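Local coordinates for terminal oxygenase component of carbazole (Janthinobacterium sp., PDB 7BUG), which catalyses the angular dioxygenation of carbazole, adding oxygen at C-9a and C-1 to give an unstable cis-hydrodiol that opens spontaneously to 2'-aminobiphenyl-2,3-diol, at residues T45-L54 against K66-S77. Numbering follows the deposited sequence.
Sequences TLKLLGENLL and KDRCLHRGVQLS. With FES (Fe2/s2 (inorganic) cluster), chain D.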
loop_
_atom_site.group_PDB
_atom_site.type_symbol
_atom_site.label_atom_id
_atom_site.label_comp_id
_atom_site.label_asym_id
_atom_site.label_seq_id
_atom_site.Cartn_x
_atom_site.Cartn_y
_atom_site.Cartn_z
ATOM N N THR A 45 11.622 -9.050 20.466
ATOM C CA THR A 45 10.287 -9.048 19.830
ATOM C C THR A 45 10.358 -9.876 18.570
ATOM O O THR A 45 11.393 -9.848 17.912
ATOM C CB THR A 45 9.948 -7.675 19.250
ATOM O OG1 THR A 45 11.056 -7.324 18.419
ATOM C CG2 THR A 45 9.788 -6.621 20.293
ATOM N N LEU A 46 9.272 -10.556 18.255
ATOM C CA LEU A 46 9.178 -11.231 16.957
ATOM C C LEU A 46 7.695 -11.425 16.663
ATOM O O LEU A 46 6.867 -11.273 17.555
ATOM C CB LEU A 46 9.948 -12.529 16.996
ATOM C CG LEU A 46 9.437 -13.537 18.023
ATOM C CD1 LEU A 46 8.518 -14.550 17.395
ATOM C CD2 LEU A 46 10.618 -14.217 18.671
ATOM N N LYS A 47 7.401 -11.707 15.420
ATOM C CA LYS A 47 6.026 -12.023 14.993
ATOM C C LYS A 47 5.998 -13.477 14.502
ATOM O O LYS A 47 6.809 -13.863 13.642
ATOM C CB LYS A 47 5.567 -11.010 13.949
ATOM C CG LYS A 47 4.120 -11.260 13.552
ATOM C CD LYS A 47 3.604 -10.279 12.494
ATOM C CE LYS A 47 3.133 -9.015 13.153
ATOM N NZ LYS A 47 2.611 -8.095 12.124
ATOM N N LEU A 48 5.051 -14.264 15.019
ATOM C CA LEU A 48 4.907 -15.691 14.725
ATOM C C LEU A 48 3.432 -15.987 14.484
ATOM O O LEU A 48 2.596 -15.646 15.348
ATOM C CB LEU A 48 5.456 -16.500 15.886
ATOM C CG LEU A 48 5.338 -18.003 15.766
ATOM C CD1 LEU A 48 6.012 -18.550 14.524
ATOM C CD2 LEU A 48 5.855 -18.701 17.007
ATOM N N LEU A 49 3.109 -16.557 13.325
ATOM C CA LEU A 49 1.693 -16.870 12.984
ATOM C C LEU A 49 0.850 -15.600 13.087
ATOM O O LEU A 49 -0.335 -15.665 13.448
ATOM C CB LEU A 49 1.166 -18.004 13.876
ATOM C CG LEU A 49 1.336 -19.427 13.355
ATOM C CD1 LEU A 49 2.739 -19.782 12.978
ATOM C CD2 LEU A 49 0.746 -20.427 14.345
ATOM N N GLY A 50 1.446 -14.444 12.810
ATOM C CA GLY A 50 0.774 -13.141 12.795
ATOM C C GLY A 50 0.697 -12.461 14.123
ATOM O O GLY A 50 0.252 -11.272 14.205
ATOM N N GLU A 51 1.158 -13.109 15.187
ATOM C CA GLU A 51 1.071 -12.572 16.552
ATOM C C GLU A 51 2.443 -12.009 16.982
ATOM O O GLU A 51 3.494 -12.701 16.864
ATOM C CB GLU A 51 0.734 -13.675 17.566
ATOM C CG GLU A 51 -0.534 -14.449 17.239
ATOM C CD GLU A 51 -1.068 -15.368 18.313
ATOM O OE1 GLU A 51 -0.693 -15.185 19.475
ATOM O OE2 GLU A 51 -1.911 -16.225 17.981
ATOM N N ASN A 52 2.399 -10.811 17.555
ATOM C CA ASN A 52 3.633 -10.171 18.075
ATOM C C ASN A 52 3.890 -10.770 19.460
ATOM O O ASN A 52 2.978 -10.723 20.317
ATOM C CB ASN A 52 3.538 -8.643 18.227
ATOM C CG ASN A 52 3.454 -7.956 16.876
ATOM O OD1 ASN A 52 4.279 -8.242 16.005
ATOM N ND2 ASN A 52 2.458 -7.119 16.690
ATOM N N LEU A 53 5.098 -11.282 19.667
ATOM C CA LEU A 53 5.500 -11.927 20.913
ATOM C C LEU A 53 6.764 -11.285 21.469
ATOM O O LEU A 53 7.621 -10.733 20.708
ATOM C CB LEU A 53 5.805 -13.395 20.644
ATOM C CG LEU A 53 4.693 -14.217 19.979
ATOM C CD1 LEU A 53 5.112 -15.653 19.762
ATOM C CD2 LEU A 53 3.386 -14.125 20.734
ATOM N N LEU A 54 6.894 -11.412 22.779
ATOM C CA LEU A 54 8.117 -11.006 23.494
ATOM C C LEU A 54 8.712 -12.253 24.124
ATOM O O LEU A 54 7.951 -13.057 24.712
ATOM C CB LEU A 54 7.799 -10.041 24.623
ATOM C CG LEU A 54 7.955 -8.565 24.343
ATOM C CD1 LEU A 54 7.612 -7.829 25.622
ATOM C CD2 LEU A 54 9.375 -8.202 23.890
ATOM N N LYS A 66 2.634 -12.507 25.045
ATOM C CA LYS A 66 2.121 -11.750 23.880
ATOM C C LYS A 66 2.573 -10.299 24.029
ATOM O O LYS A 66 2.353 -9.685 25.052
ATOM C CB LYS A 66 0.623 -11.926 23.713
ATOM C CG LYS A 66 0.070 -11.079 22.570
ATOM C CD LYS A 66 -1.327 -11.568 22.225
ATOM C CE LYS A 66 -1.327 -12.903 21.532
ATOM N NZ LYS A 66 -2.597 -13.159 20.842
ATOM N N ASP A 67 3.099 -9.731 22.961
ATOM C CA ASP A 67 3.556 -8.328 22.944
ATOM C C ASP A 67 2.382 -7.417 22.604
ATOM O O ASP A 67 2.357 -6.805 21.527
ATOM C CB ASP A 67 4.704 -8.211 21.963
ATOM C CG ASP A 67 5.393 -6.847 21.953
ATOM O OD1 ASP A 67 5.236 -6.065 22.923
ATOM O OD2 ASP A 67 6.166 -6.623 20.989
ATOM N N ARG A 68 1.376 -7.377 23.468
ATOM C CA ARG A 68 0.136 -6.586 23.224
ATOM C C ARG A 68 -0.484 -6.375 24.595
ATOM O O ARG A 68 -1.030 -7.355 25.170
ATOM C CB ARG A 68 -0.840 -7.245 22.271
ATOM C CG ARG A 68 -2.003 -6.320 21.929
ATOM C CD ARG A 68 -2.992 -6.843 20.902
ATOM N NE ARG A 68 -3.579 -8.007 21.498
ATOM C CZ ARG A 68 -4.112 -9.035 20.841
ATOM N NH1 ARG A 68 -4.228 -9.013 19.530
ATOM N NH2 ARG A 68 -4.528 -10.076 21.507
ATOM N N CYS A 69 -0.351 -5.176 25.153
ATOM C CA CYS A 69 -0.932 -4.856 26.466
ATOM C C CYS A 69 -2.453 -5.135 26.463
ATOM O O CYS A 69 -3.136 -4.786 25.498
ATOM C CB CYS A 69 -0.613 -3.429 26.858
ATOM S SG CYS A 69 -1.078 -3.083 28.571
ATOM N N LEU A 70 -2.976 -5.684 27.553
ATOM C CA LEU A 70 -4.441 -5.917 27.723
ATOM C C LEU A 70 -5.233 -4.617 27.736
ATOM O O LEU A 70 -6.433 -4.632 27.465
ATOM C CB LEU A 70 -4.667 -6.644 29.042
ATOM C CG LEU A 70 -4.145 -8.057 29.117
ATOM C CD1 LEU A 70 -4.494 -8.677 30.478
ATOM C CD2 LEU A 70 -4.593 -8.933 27.969
ATOM N N HIS A 71 -4.623 -3.511 28.131
ATOM C CA HIS A 71 -5.330 -2.244 28.399
ATOM C C HIS A 71 -5.693 -1.556 27.060
ATOM O O HIS A 71 -6.859 -1.584 26.644
ATOM C CB HIS A 71 -4.441 -1.411 29.338
ATOM C CG HIS A 71 -5.000 -0.097 29.660
ATOM N ND1 HIS A 71 -4.174 1.003 29.793
ATOM C CD2 HIS A 71 -6.272 0.301 29.868
ATOM C CE1 HIS A 71 -4.918 2.054 30.103
ATOM N NE2 HIS A 71 -6.252 1.621 30.176
ATOM N N ARG A 72 -4.710 -0.923 26.410
ATOM C CA ARG A 72 -4.947 -0.168 25.146
ATOM C C ARG A 72 -4.246 -0.840 23.964
ATOM O O ARG A 72 -4.169 -0.240 22.873
ATOM C CB ARG A 72 -4.568 1.310 25.299
ATOM C CG ARG A 72 -5.267 2.018 26.454
ATOM C CD ARG A 72 -6.786 2.037 26.456
ATOM N NE ARG A 72 -7.300 2.591 25.206
ATOM C CZ ARG A 72 -7.454 3.871 24.927
ATOM N NH1 ARG A 72 -7.236 4.778 25.855
ATOM N NH2 ARG A 72 -7.896 4.207 23.737
ATOM N N GLY A 73 -3.721 -2.044 24.117
ATOM C CA GLY A 73 -3.240 -2.861 22.993
ATOM C C GLY A 73 -1.963 -2.387 22.348
ATOM O O GLY A 73 -1.706 -2.739 21.196
ATOM N N VAL A 74 -1.170 -1.643 23.081
ATOM C CA VAL A 74 0.165 -1.245 22.588
ATOM C C VAL A 74 1.130 -2.428 22.667
ATOM O O VAL A 74 0.994 -3.303 23.502
ATOM C CB VAL A 74 0.713 -0.027 23.329
ATOM C CG1 VAL A 74 -0.195 1.192 23.211
ATOM C CG2 VAL A 74 1.056 -0.342 24.791
ATOM N N GLN A 75 2.155 -2.429 21.834
ATOM C CA GLN A 75 3.319 -3.337 22.043
ATOM C C GLN A 75 4.105 -2.820 23.261
ATOM O O GLN A 75 4.573 -1.673 23.281
ATOM C CB GLN A 75 4.161 -3.403 20.786
ATOM C CG GLN A 75 3.547 -4.353 19.764
ATOM C CD GLN A 75 4.363 -4.400 18.488
ATOM O OE1 GLN A 75 4.043 -3.703 17.493
ATOM N NE2 GLN A 75 5.423 -5.196 18.480
ATOM N N LEU A 76 4.294 -3.673 24.245
ATOM C CA LEU A 76 5.152 -3.335 25.397
ATOM C C LEU A 76 6.571 -3.079 24.876
ATOM O O LEU A 76 7.294 -2.283 25.497
ATOM C CB LEU A 76 5.119 -4.464 26.424
ATOM C CG LEU A 76 3.865 -4.485 27.285
ATOM C CD1 LEU A 76 2.822 -5.217 26.525
ATOM C CD2 LEU A 76 4.172 -5.106 28.625
ATOM N N SER A 77 6.970 -3.719 23.786
ATOM C CA SER A 77 8.352 -3.625 23.248
ATOM C C SER A 77 8.685 -2.235 22.713
ATOM O O SER A 77 9.885 -1.967 22.460
ATOM C CB SER A 77 8.561 -4.650 22.205
ATOM O OG SER A 77 7.663 -4.503 21.117
HETATM FE FE1 FES D . -0.348 -0.830 28.649
HETATM FE FE2 FES D . -2.138 1.084 29.321
HETATM S S1 FES D . -0.774 -0.061 30.680
HETATM S S2 FES D . -1.669 0.338 27.259
HETATM O O HOH W 1 -3.897 -15.665 19.863
HETATM O O HOH W 2 0.805 -6.576 19.198
#
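Thr45 faces the 66-77 loop beside Asp67 and Ser77, though the exact place of its methyl is doubtful. Past the hairpin turn, Glu51 points its carboxylate at Lys66: OE1 and NZ form a salt bridge, weak as a hydrogen bond, and a water links OE2 to the same ammonium. Glu51 suits this buried place because Tyr124 and Arg26 also hold its oxygens. Asn52 serves twice. Its carbonyl O takes the N-H of Asp67 at 2.8 Å, while its side-chain amide, a flat group able to stack, lies on that of Gln75, the planes 1° apart and Asn52 CG 3.8 Å from Gln75 NE2. Leu53 pairs with Lys66 in an antiparallel non-hydrogen-bonded bridge. Leu54 lays its apolar branch, CG, 3.9 Å from Asp67 CG, over the carboxylate face turned away from Gln75 NE2.

Asp67 reaches Gln75 and Ser77 because chi1 of -173° carries its carboxylate away from its own N, and its two oxygens suit their three donors. OD1 accepts Ser77 N on its syn lone pair; OD2 takes Ser77 OG on its own syn side at 2.6 Å and, from above the carboxylate plane, Gln75 NE2 at 174°. An alanine in its place is likely to deprive Ser77 and Gln75 of their shared acceptor, letting the Gln75 amide turn out of its stack on Asn52.

These bonds close segment 67-77, whose Cys69 and His71 bind the [2Fe-2S] irons, with Cys90 and His93 completing the ligation. The hairpin 44-58 edges an antiparallel sheet, strand 61-66 beside it leads into the loop, and strand 95-98 packs against Leu76.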